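GTP pyrophosphokinase (Streptococcus pneumoniae, PDB 2BE3) probably catalyses transfer of a pyrophosphate group from ATP to GTP or GDP, making the stringent-response alarmone (p)ppGpp. Local coordinates at residues Glu57-Ala60 / Thr65-Thr68; Val86-Glu91 / Asp196-Gln201; Lys90-Ile95 / Ile143-Leu148; Asn151-Ile156 / Glu177-Ile182. One frame throughout, in Å; residues are numbered along the deposited sequence.

Contact 1: residues Glu57-Ala60 / Thr65-Thr68; sequences EKMA and TYAT
The backbones approach most closely at Met-59 and Thr-65, whose CA atoms stand 6.5 Å apart where the chain leaves helix 52-62 and comes back past its last turns. Met-59, a selenomethionine, bridges this gap almost alone: its CB points at the loop, and the chain runs out straight from CG before bending at the selenium (chi3 67°). That last bend turns the methyl group into a corner formed by the Thr-65/Tyr-66 peptide and the phenol ring of Tyr-66. On the peptide side, Met-59 CE lies 3.5 Å from both Thr-65 C and Tyr-66 N. On the ring side, the same CE sits over one face, 3.7 Å from the centroid of the Tyr-66 ring and only 19° off its normal, a CH-pi contact displaced toward the CD1/CE1 rim. The selenium stays outside this edge, with Met-59 SE 3.7 Å from Tyr-66 CE1, and views the ring obliquely; together the two atoms make a Met-aromatic contact. Although the CB of Tyr-66 points away from the helix, its CG is placed beside its own backbone N (chi1 -77°), which folds the ring back to meet the methyl. Thr-65 contributes backbone, its side chain being directed away. The contact lies at the surface, and a bound tetraethylene glycol, probably from the crystallisation liquor, approaches Tyr-66. Lys-56 of the helix makes a weak hydrogen bond to Tyr-66 OH, while Thr-68 OG1 bonds to Asp-72, linking the loop to the short helix 69-72 and, more weakly, to helix 52-62.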
# COMPACT_ATOMS: atom_id res chain seq x y z
N GLU A 57 10.42 -10.64 -24.56
CA GLU A 57 11.26 -11.80 -24.70
C GLU A 57 10.54 -13.02 -24.18
O GLU A 57 10.47 -14.04 -24.85
CB GLU A 57 12.58 -11.62 -23.93
CG GLU A 57 13.38 -12.92 -23.79
CD GLU A 57 14.40 -12.93 -22.66
OE1 GLU A 57 14.28 -12.14 -21.68
OE2 GLU A 57 15.35 -13.75 -22.75
N LYS A 58 10.01 -12.91 -22.98
CA LYS A 58 9.35 -14.03 -22.33
C LYS A 58 8.09 -14.48 -23.14
O LYS A 58 7.80 -15.66 -23.29
CB LYS A 58 9.09 -13.66 -20.87
CG LYS A 58 9.11 -14.84 -19.91
CD LYS A 58 10.49 -15.11 -19.27
CE LYS A 58 10.60 -14.51 -17.84
NZ LYS A 58 9.45 -14.90 -16.88
N MSE A 59 7.40 -13.52 -23.75
CA MSE A 59 6.31 -13.82 -24.66
C MSE A 59 6.74 -14.59 -25.88
O MSE A 59 6.05 -15.54 -26.30
CB MSE A 59 5.64 -12.55 -25.14
CG MSE A 59 4.87 -11.82 -24.07
SE MSE A 59 4.22 -10.10 -24.79
CE MSE A 59 2.94 -10.85 -26.11
N ALA A 60 7.85 -14.18 -26.48
CA ALA A 60 8.37 -14.92 -27.63
C ALA A 60 8.79 -16.35 -27.25
O ALA A 60 8.48 -17.29 -27.94
CB ALA A 60 9.53 -14.16 -28.31
N THR A 65 0.73 -14.60 -26.19
CA THR A 65 0.23 -13.44 -26.95
C THR A 65 -0.21 -12.31 -26.04
O THR A 65 -0.25 -12.46 -24.83
CB THR A 65 -1.00 -13.85 -27.77
OG1 THR A 65 -1.88 -14.61 -26.94
CG2 THR A 65 -0.59 -14.68 -28.97
N TYR A 66 -0.54 -11.16 -26.64
CA TYR A 66 -1.00 -10.00 -25.87
C TYR A 66 -2.29 -10.29 -25.12
O TYR A 66 -2.45 -9.85 -23.99
CB TYR A 66 -1.13 -8.75 -26.74
CG TYR A 66 0.22 -8.14 -27.02
CD1 TYR A 66 1.09 -7.81 -25.98
CD2 TYR A 66 0.65 -7.93 -28.32
CE1 TYR A 66 2.35 -7.28 -26.22
CE2 TYR A 66 1.90 -7.41 -28.58
CZ TYR A 66 2.74 -7.08 -27.53
OH TYR A 66 3.98 -6.54 -27.81
N ALA A 67 -3.18 -11.05 -25.74
CA ALA A 67 -4.44 -11.42 -25.14
C ALA A 67 -4.28 -12.24 -23.85
O ALA A 67 -5.02 -12.02 -22.90
CB ALA A 67 -5.29 -12.14 -26.13
N THR A 68 -3.29 -13.13 -23.79
CA THR A 68 -3.14 -14.00 -22.62
C THR A 68 -2.02 -13.55 -21.67
O THR A 68 -1.75 -14.17 -20.64
CB THR A 68 -2.98 -15.49 -23.03
OG1 THR A 68 -1.68 -15.71 -23.58
CG2 THR A 68 -4.02 -15.85 -24.09

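Contact 2: residues Val86-Glu91 / Asp196-Gln201; sequences VDDVKE and DIQEAQ
Gln-198 and Asp-88 are the pair that meets here, across a wide gap: their CA atoms, the nearest between the segments, are 10.7 Å apart, and just 62 Å² is buried. Along helix 194-203, Ile-197 comes first, turning from Asp-88 to pack on Phe-85 and on Met-190 of the preceding helix. Gln-198 follows and reaches across. Its CG lies beside the backbone N (chi1 -62°) and the chain is extended from there, which carries the amide across to the carboxylate of Asp-88, with the two planes 29° apart and the two side chains running past one another head to tail. In the model Gln-198 OE1 is 3.3 Å from Asp-88 OD1, though the orientation of the amide is doubtful. One turn on, Gln-201 leans on His-39.

The firmer polar grip comes from Arg-194, just ahead of the segment, whose NH2 forms salt bridges with both Asp-88 OD1 and Glu-91 OE2. Asp-88 OD2 in turn accepts the N-H of Phe-85, so the buried carboxylate is held at both oxygens. Lys-90, meanwhile, folds back along the chain, and its NZ donates to Asp-87 O at 3.0 Å, in the carbonyl plane and on a lone pair. Two acidic residues three positions apart thus share one arginine: a bridged pair of carboxylates that fastens the C-terminal helix 194-203 to residues 86-91 of the RelA/SpoT-type domain.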
# COMPACT_ATOMS: atom_id res chain seq x y z
N VAL A 86 17.21 -20.62 5.73
CA VAL A 86 16.39 -21.53 4.91
C VAL A 86 15.05 -21.88 5.60
O VAL A 86 13.99 -21.87 4.99
CB VAL A 86 17.15 -22.86 4.58
CG1 VAL A 86 16.24 -23.89 3.85
CG2 VAL A 86 18.37 -22.59 3.78
N ASP A 87 15.13 -22.23 6.89
CA ASP A 87 13.94 -22.64 7.63
C ASP A 87 13.03 -21.44 7.94
O ASP A 87 11.95 -21.61 8.46
CB ASP A 87 14.38 -23.33 8.91
CG ASP A 87 14.89 -24.76 8.69
OD1 ASP A 87 14.97 -25.29 7.56
OD2 ASP A 87 15.21 -25.41 9.69
N ASP A 88 13.48 -20.21 7.66
CA ASP A 88 12.59 -19.05 7.78
C ASP A 88 11.60 -18.98 6.60
O ASP A 88 10.54 -18.36 6.70
CB ASP A 88 13.37 -17.75 7.83
CG ASP A 88 14.12 -17.56 9.13
OD1 ASP A 88 13.79 -18.24 10.14
OD2 ASP A 88 15.06 -16.71 9.13
N VAL A 89 11.98 -19.57 5.48
CA VAL A 89 11.13 -19.52 4.30
C VAL A 89 9.70 -19.97 4.63
O VAL A 89 8.75 -19.22 4.38
CB VAL A 89 11.76 -20.30 3.10
CG1 VAL A 89 10.80 -20.33 1.94
CG2 VAL A 89 13.15 -19.62 2.74
N LYS A 90 9.56 -21.14 5.24
CA LYS A 90 8.22 -21.61 5.56
C LYS A 90 7.46 -20.66 6.50
O LYS A 90 6.24 -20.60 6.48
CB LYS A 90 8.26 -23.05 6.14
CG LYS A 90 8.89 -23.19 7.55
CD LYS A 90 9.03 -24.64 7.90
CE LYS A 90 9.61 -24.81 9.26
NZ LYS A 90 11.06 -24.38 9.29
N GLU A 91 8.19 -19.92 7.31
CA GLU A 91 7.57 -19.03 8.31
C GLU A 91 6.91 -17.83 7.60
O GLU A 91 5.79 -17.42 7.95
CB GLU A 91 8.59 -18.59 9.38
CG GLU A 91 9.07 -19.76 10.29
CD GLU A 91 9.85 -19.30 11.55
OE1 GLU A 91 9.85 -18.08 11.85
OE2 GLU A 91 10.43 -20.17 12.25
N ASP A 196 20.04 -21.99 18.34
CA ASP A 196 20.88 -21.19 19.23
C ASP A 196 20.87 -19.71 18.84
O ASP A 196 20.79 -18.85 19.71
CB ASP A 196 22.32 -21.71 19.23
CG ASP A 196 22.43 -23.17 19.72
OD1 ASP A 196 22.26 -23.44 20.93
OD2 ASP A 196 22.69 -24.06 18.88
N ILE A 197 20.97 -19.44 17.54
CA ILE A 197 20.97 -18.08 17.07
C ILE A 197 19.63 -17.39 17.38
O ILE A 197 19.64 -16.25 17.85
CB ILE A 197 21.27 -17.99 15.55
CG1 ILE A 197 22.73 -18.41 15.26
CG2 ILE A 197 20.95 -16.59 15.01
CD1 ILE A 197 22.94 -18.95 13.85
N GLN A 198 18.51 -18.09 17.17
CA GLN A 198 17.19 -17.48 17.36
C GLN A 198 16.89 -17.26 18.84
O GLN A 198 16.31 -16.25 19.21
CB GLN A 198 16.07 -18.27 16.62
CG GLN A 198 16.27 -18.29 15.10
CD GLN A 198 15.15 -19.01 14.30
OE1 GLN A 198 14.62 -18.44 13.34
NE2 GLN A 198 14.83 -20.26 14.66
N GLU A 199 17.33 -18.17 19.68
CA GLU A 199 17.17 -18.01 21.10
C GLU A 199 17.93 -16.74 21.56
O GLU A 199 17.37 -15.92 22.29
CB GLU A 199 17.66 -19.31 21.77
CG GLU A 199 17.82 -19.34 23.29
CD GLU A 199 18.21 -20.78 23.76
OE1 GLU A 199 19.42 -21.12 23.65
OE2 GLU A 199 17.31 -21.59 24.20
N ALA A 200 19.16 -16.57 21.09
CA ALA A 200 19.94 -15.35 21.35
C ALA A 200 19.29 -14.06 20.81
O ALA A 200 19.21 -13.08 21.54
CB ALA A 200 21.35 -15.53 20.84
N GLN A 201 18.77 -14.10 19.59
CA GLN A 201 18.00 -12.99 18.98
C GLN A 201 16.72 -12.59 19.72
O GLN A 201 16.32 -11.43 19.65
CB GLN A 201 17.68 -13.27 17.50
CG GLN A 201 18.90 -13.25 16.64
CD GLN A 201 18.68 -13.71 15.19
OE1 GLN A 201 17.63 -14.26 14.83
NE2 GLN A 201 19.69 -13.50 14.36

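Contact 3: residues Lys90-Ile95 / Ile143-Leu148; sequences KEVVDI and IQIRTL
Val-92 and Val-93 meet Ile-145 with no flat group between them; the planar side chains, the Gln-144 amide and the Arg-146 guanidinium, occupy the other side of strand 137-147. There Arg-146 NH2 donates to Gln-144 OE1 at 2.6 Å, arriving 34° out of the carbonyl plane, and the acceptor is likewise tilted from the guanidinium plane, so the groups meet askew rather than edge to edge. Ser-121 bonds to both side chains, and Tyr-119 to Arg-146 and, weakly, to Gln-144.

On the apolar side the delta methyl of Ile-145 does most of the touching. Its CD1 lies 3.6 Å from Val-93 CG2 and 3.9 Å from Val-92 CG1, filling the step between two consecutive helix residues. The rotation of Val-92 (chi1 170°) turns its CG1 toward the strand, where Ile-145 CG1 also meets it, at 4.0 Å. All three residues are buried. Val-83 and Tyr-122, from the strands on either side, extend the packing. Helix 89-97 links parallel strands 77-83 and 102-109, passing over strands 137-147 and 122-130: a beta-alpha-beta crossover on the mixed beta sheet of the alpha/beta RelA/SpoT nucleotidyltransferase-like domain.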
# COMPACT_ATOMS: atom_id res chain seq x y z
N LYS A 90 9.56 -21.14 5.24
CA LYS A 90 8.22 -21.61 5.56
C LYS A 90 7.46 -20.66 6.50
O LYS A 90 6.24 -20.60 6.48
CB LYS A 90 8.26 -23.05 6.14
CG LYS A 90 8.89 -23.19 7.55
CD LYS A 90 9.03 -24.64 7.90
CE LYS A 90 9.61 -24.81 9.26
NZ LYS A 90 11.06 -24.38 9.29
N GLU A 91 8.19 -19.92 7.31
CA GLU A 91 7.57 -19.03 8.31
C GLU A 91 6.91 -17.83 7.60
O GLU A 91 5.79 -17.42 7.95
CB GLU A 91 8.59 -18.59 9.38
CG GLU A 91 9.07 -19.76 10.29
CD GLU A 91 9.85 -19.30 11.55
OE1 GLU A 91 9.85 -18.08 11.85
OE2 GLU A 91 10.43 -20.17 12.25
N VAL A 92 7.62 -17.30 6.60
CA VAL A 92 7.11 -16.25 5.70
C VAL A 92 5.95 -16.69 4.82
O VAL A 92 4.94 -15.96 4.65
CB VAL A 92 8.25 -15.68 4.83
CG1 VAL A 92 7.67 -14.77 3.71
CG2 VAL A 92 9.23 -14.89 5.74
N VAL A 93 6.07 -17.90 4.26
CA VAL A 93 4.99 -18.51 3.54
C VAL A 93 3.73 -18.65 4.41
O VAL A 93 2.63 -18.37 3.94
CB VAL A 93 5.46 -19.84 2.87
CG1 VAL A 93 4.31 -20.57 2.19
CG2 VAL A 93 6.60 -19.53 1.87
N ASP A 94 3.88 -19.05 5.67
CA ASP A 94 2.75 -19.07 6.62
C ASP A 94 2.06 -17.72 6.77
O ASP A 94 0.84 -17.62 6.77
CB ASP A 94 3.20 -19.53 8.03
CG ASP A 94 3.53 -21.01 8.09
OD1 ASP A 94 3.22 -21.74 7.14
OD2 ASP A 94 4.13 -21.46 9.08
N ILE A 95 2.85 -16.66 6.94
CA ILE A 95 2.30 -15.32 7.06
C ILE A 95 1.56 -14.92 5.77
O ILE A 95 0.55 -14.26 5.87
CB ILE A 95 3.39 -14.27 7.41
CG1 ILE A 95 3.93 -14.50 8.83
CG2 ILE A 95 2.83 -12.84 7.36
CD1 ILE A 95 5.31 -13.86 8.98
N ILE A 143 6.08 -13.54 -5.61
CA ILE A 143 6.93 -13.26 -4.47
C ILE A 143 7.95 -14.39 -4.30
O ILE A 143 7.57 -15.55 -4.09
CB ILE A 143 6.12 -13.09 -3.16
CG1 ILE A 143 5.01 -12.03 -3.34
CG2 ILE A 143 7.09 -12.77 -1.99
CD1 ILE A 143 3.97 -12.04 -2.24
N GLN A 144 9.23 -14.06 -4.44
CA GLN A 144 10.29 -15.02 -4.18
C GLN A 144 10.89 -14.84 -2.79
O GLN A 144 11.03 -13.71 -2.28
CB GLN A 144 11.36 -14.88 -5.23
CG GLN A 144 10.95 -15.51 -6.54
CD GLN A 144 12.12 -15.70 -7.44
OE1 GLN A 144 13.15 -16.20 -7.02
NE2 GLN A 144 11.99 -15.27 -8.68
N ILE A 145 11.22 -15.95 -2.14
CA ILE A 145 11.76 -15.86 -0.81
C ILE A 145 13.13 -16.51 -0.83
O ILE A 145 13.27 -17.63 -1.27
CB ILE A 145 10.83 -16.52 0.26
CG1 ILE A 145 9.47 -15.84 0.25
CG2 ILE A 145 11.38 -16.28 1.67
CD1 ILE A 145 8.39 -16.76 0.49
N ARG A 146 14.13 -15.81 -0.34
CA ARG A 146 15.49 -16.26 -0.50
C ARG A 146 16.31 -15.96 0.74
O ARG A 146 16.04 -14.96 1.41
CB ARG A 146 16.13 -15.47 -1.64
CG ARG A 146 15.61 -15.83 -2.98
CD ARG A 146 16.18 -14.91 -4.00
NE ARG A 146 15.69 -15.35 -5.30
CZ ARG A 146 16.09 -14.86 -6.47
NH1 ARG A 146 17.04 -13.93 -6.52
NH2 ARG A 146 15.56 -15.34 -7.58
N THR A 147 17.36 -16.75 1.00
CA THR A 147 18.37 -16.30 1.92
C THR A 147 19.30 -15.33 1.18
O THR A 147 19.27 -15.20 -0.07
CB THR A 147 19.19 -17.44 2.55
OG1 THR A 147 19.83 -18.22 1.52
CG2 THR A 147 18.30 -18.32 3.43
N LEU A 148 20.13 -14.64 1.94
CA LEU A 148 21.07 -13.72 1.33
C LEU A 148 22.05 -14.48 0.46
O LEU A 148 22.40 -14.01 -0.61
CB LEU A 148 21.76 -12.85 2.41
CG LEU A 148 20.82 -11.72 2.88
CD1 LEU A 148 20.46 -10.79 1.72
CD2 LEU A 148 19.50 -12.22 3.49

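Contact 4: residues Asn151-Ile156 / Glu177-Ile182; sequences NFWATI and EITARI
The apolar part of this contact is the indole of Trp-153 laid against the methyl of Ala-180. Ala-180 CB sits over one face, 3.9 Å from the centroid of the five-membered ring of Trp-153 and 29° off its normal, a CH-pi contact. The methyl is displaced toward the rim, and its nearest ring carbon is close: Ala-180 CB to Trp-153 CE2 is 3.6 Å. With CG anti to the backbone N (chi1 -173°), the indole projects across the gap between the helices, whose CA atoms come to 6.6 Å at Trp-153 and Ala-180. Small Ala-180 permits that approach.

At the ring edge Thr-179 crosses the indole at about a right angle. Its CB lies in the ring plane, 3.8 Å from Trp-153 CD1.

The polar interactions turn mainly to the preceding helical turn. Leu-176 O accepts the indole N-H of Trp-153 and also lies within hydrogen-bonding reach of Thr-179 OG1, which has this carbonyl and that of Arg-175, its stronger partner, to share its one proton. Trp-153 NE1 and Ala-180 N are also near, at 3.3 Å, but both are donors and form no bond.

Ser-117 and Tyr-119 from a loop also touch the buried indole. Helices 148-164 and 170-191 are consecutive in the chain, and the tryptophan wedged between them joins the arms of a helical hairpin packed beside the sheet.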
# COMPACT_ATOMS: atom_id res chain seq x y z
N ASN A 151 20.12 -15.41 -2.73
CA ASN A 151 20.03 -14.19 -3.52
C ASN A 151 21.34 -13.75 -4.20
O ASN A 151 21.34 -13.34 -5.36
CB ASN A 151 19.44 -13.07 -2.69
CG ASN A 151 19.02 -11.89 -3.55
OD1 ASN A 151 19.62 -10.81 -3.47
ND2 ASN A 151 18.00 -12.09 -4.38
N PHE A 152 22.45 -13.82 -3.48
CA PHE A 152 23.76 -13.49 -4.01
C PHE A 152 24.09 -14.41 -5.20
O PHE A 152 24.51 -13.96 -6.25
CB PHE A 152 24.79 -13.65 -2.91
CG PHE A 152 26.21 -13.43 -3.33
CD1 PHE A 152 26.64 -12.19 -3.81
CD2 PHE A 152 27.15 -14.45 -3.21
CE1 PHE A 152 27.97 -11.98 -4.17
CE2 PHE A 152 28.50 -14.22 -3.56
CZ PHE A 152 28.89 -12.98 -4.04
N TRP A 153 23.87 -15.71 -5.06
CA TRP A 153 24.23 -16.60 -6.14
C TRP A 153 23.29 -16.44 -7.34
O TRP A 153 23.75 -16.37 -8.48
CB TRP A 153 24.28 -18.06 -5.67
CG TRP A 153 24.81 -18.96 -6.72
CD1 TRP A 153 26.11 -19.31 -6.93
CD2 TRP A 153 24.05 -19.60 -7.75
NE1 TRP A 153 26.22 -20.14 -8.01
CE2 TRP A 153 24.96 -20.35 -8.54
CE3 TRP A 153 22.69 -19.61 -8.10
CZ2 TRP A 153 24.56 -21.10 -9.64
CZ3 TRP A 153 22.29 -20.38 -9.21
CH2 TRP A 153 23.23 -21.10 -9.97
N ALA A 154 21.98 -16.37 -7.07
CA ALA A 154 20.96 -16.29 -8.13
C ALA A 154 21.04 -15.04 -8.96
O ALA A 154 20.97 -15.12 -10.17
CB ALA A 154 19.56 -16.44 -7.56
N THR A 155 21.21 -13.87 -8.33
CA THR A 155 21.20 -12.62 -9.07
C THR A 155 22.40 -12.62 -9.98
O THR A 155 22.32 -12.16 -11.09
CB THR A 155 21.24 -11.32 -8.17
OG1 THR A 155 22.38 -11.38 -7.38
CG2 THR A 155 20.07 -11.19 -7.23
N ILE A 156 23.52 -13.16 -9.51
CA ILE A 156 24.75 -13.27 -10.32
C ILE A 156 24.62 -14.29 -11.47
O ILE A 156 25.10 -14.04 -12.57
CB ILE A 156 25.95 -13.58 -9.42
CG1 ILE A 156 26.45 -12.28 -8.78
CG2 ILE A 156 27.08 -14.34 -10.14
CD1 ILE A 156 27.52 -12.54 -7.73
N GLU A 177 29.47 -23.35 -10.18
CA GLU A 177 29.19 -24.60 -9.49
C GLU A 177 29.84 -24.63 -8.11
O GLU A 177 29.19 -25.07 -7.16
CB GLU A 177 29.63 -25.80 -10.33
CG GLU A 177 28.75 -25.95 -11.57
CD GLU A 177 29.26 -26.99 -12.55
OE1 GLU A 177 30.41 -27.47 -12.37
OE2 GLU A 177 28.51 -27.34 -13.50
N ILE A 178 31.08 -24.15 -7.99
CA ILE A 178 31.66 -24.13 -6.66
C ILE A 178 30.96 -23.13 -5.72
O ILE A 178 30.69 -23.47 -4.56
CB ILE A 178 33.25 -24.17 -6.57
CG1 ILE A 178 33.80 -23.32 -5.43
CG2 ILE A 178 33.96 -23.78 -7.85
CD1 ILE A 178 34.86 -24.10 -4.60
N THR A 179 30.64 -21.93 -6.23
CA THR A 179 29.91 -20.95 -5.43
C THR A 179 28.52 -21.46 -5.04
O THR A 179 28.11 -21.26 -3.91
CB THR A 179 29.84 -19.53 -6.08
OG1 THR A 179 29.24 -19.59 -7.39
CG2 THR A 179 31.24 -18.93 -6.19
N ALA A 180 27.83 -22.16 -5.94
CA ALA A 180 26.52 -22.75 -5.59
C ALA A 180 26.64 -23.74 -4.44
O ALA A 180 25.80 -23.73 -3.56
CB ALA A 180 25.80 -23.40 -6.81
N ARG A 181 27.67 -24.59 -4.47
CA ARG A 181 28.00 -25.50 -3.37
C ARG A 181 28.38 -24.72 -2.09
O ARG A 181 27.82 -24.98 -1.02
CB ARG A 181 29.13 -26.47 -3.77
CG ARG A 181 28.74 -27.43 -4.88
CD ARG A 181 29.70 -28.65 -5.08
NE ARG A 181 31.14 -28.30 -5.06
CZ ARG A 181 31.92 -28.17 -6.14
NH1 ARG A 181 31.45 -28.32 -7.38
NH2 ARG A 181 33.21 -27.87 -5.97
N ILE A 182 29.32 -23.77 -2.19
CA ILE A 182 29.68 -22.95 -1.04
C ILE A 182 28.48 -22.23 -0.41
O ILE A 182 28.37 -22.21 0.81
CB ILE A 182 30.79 -21.92 -1.36
CG1 ILE A 182 32.11 -22.61 -1.70
CG2 ILE A 182 31.06 -21.04 -0.16
CD1 ILE A 182 33.11 -21.68 -2.36

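How the contacts relate
Contact 3 is the true core, about 8 Å from the chain's centre (centre to centre) and made of aliphatic side chains alone. Contact 1, at 22 Å, is a surface contact in which one selenomethionine methyl meets a tyrosine. Contacts 2 and 4 are both partly buried: contact 2 is polar, bordered by an arginine bridging two acids, while contact 4 combines packing with a backbone carbonyl that receives the indole N-H. Contacts 2 and 3 share helix 89-97, whose valines face the sheet while Glu-91, with Asp-88 just ahead, meets Arg-194. Contacts 3 and 4 touch where Arg-146 reaches Ala-154, while contacts 1 and 2 lie on opposite sides of the chain's centre.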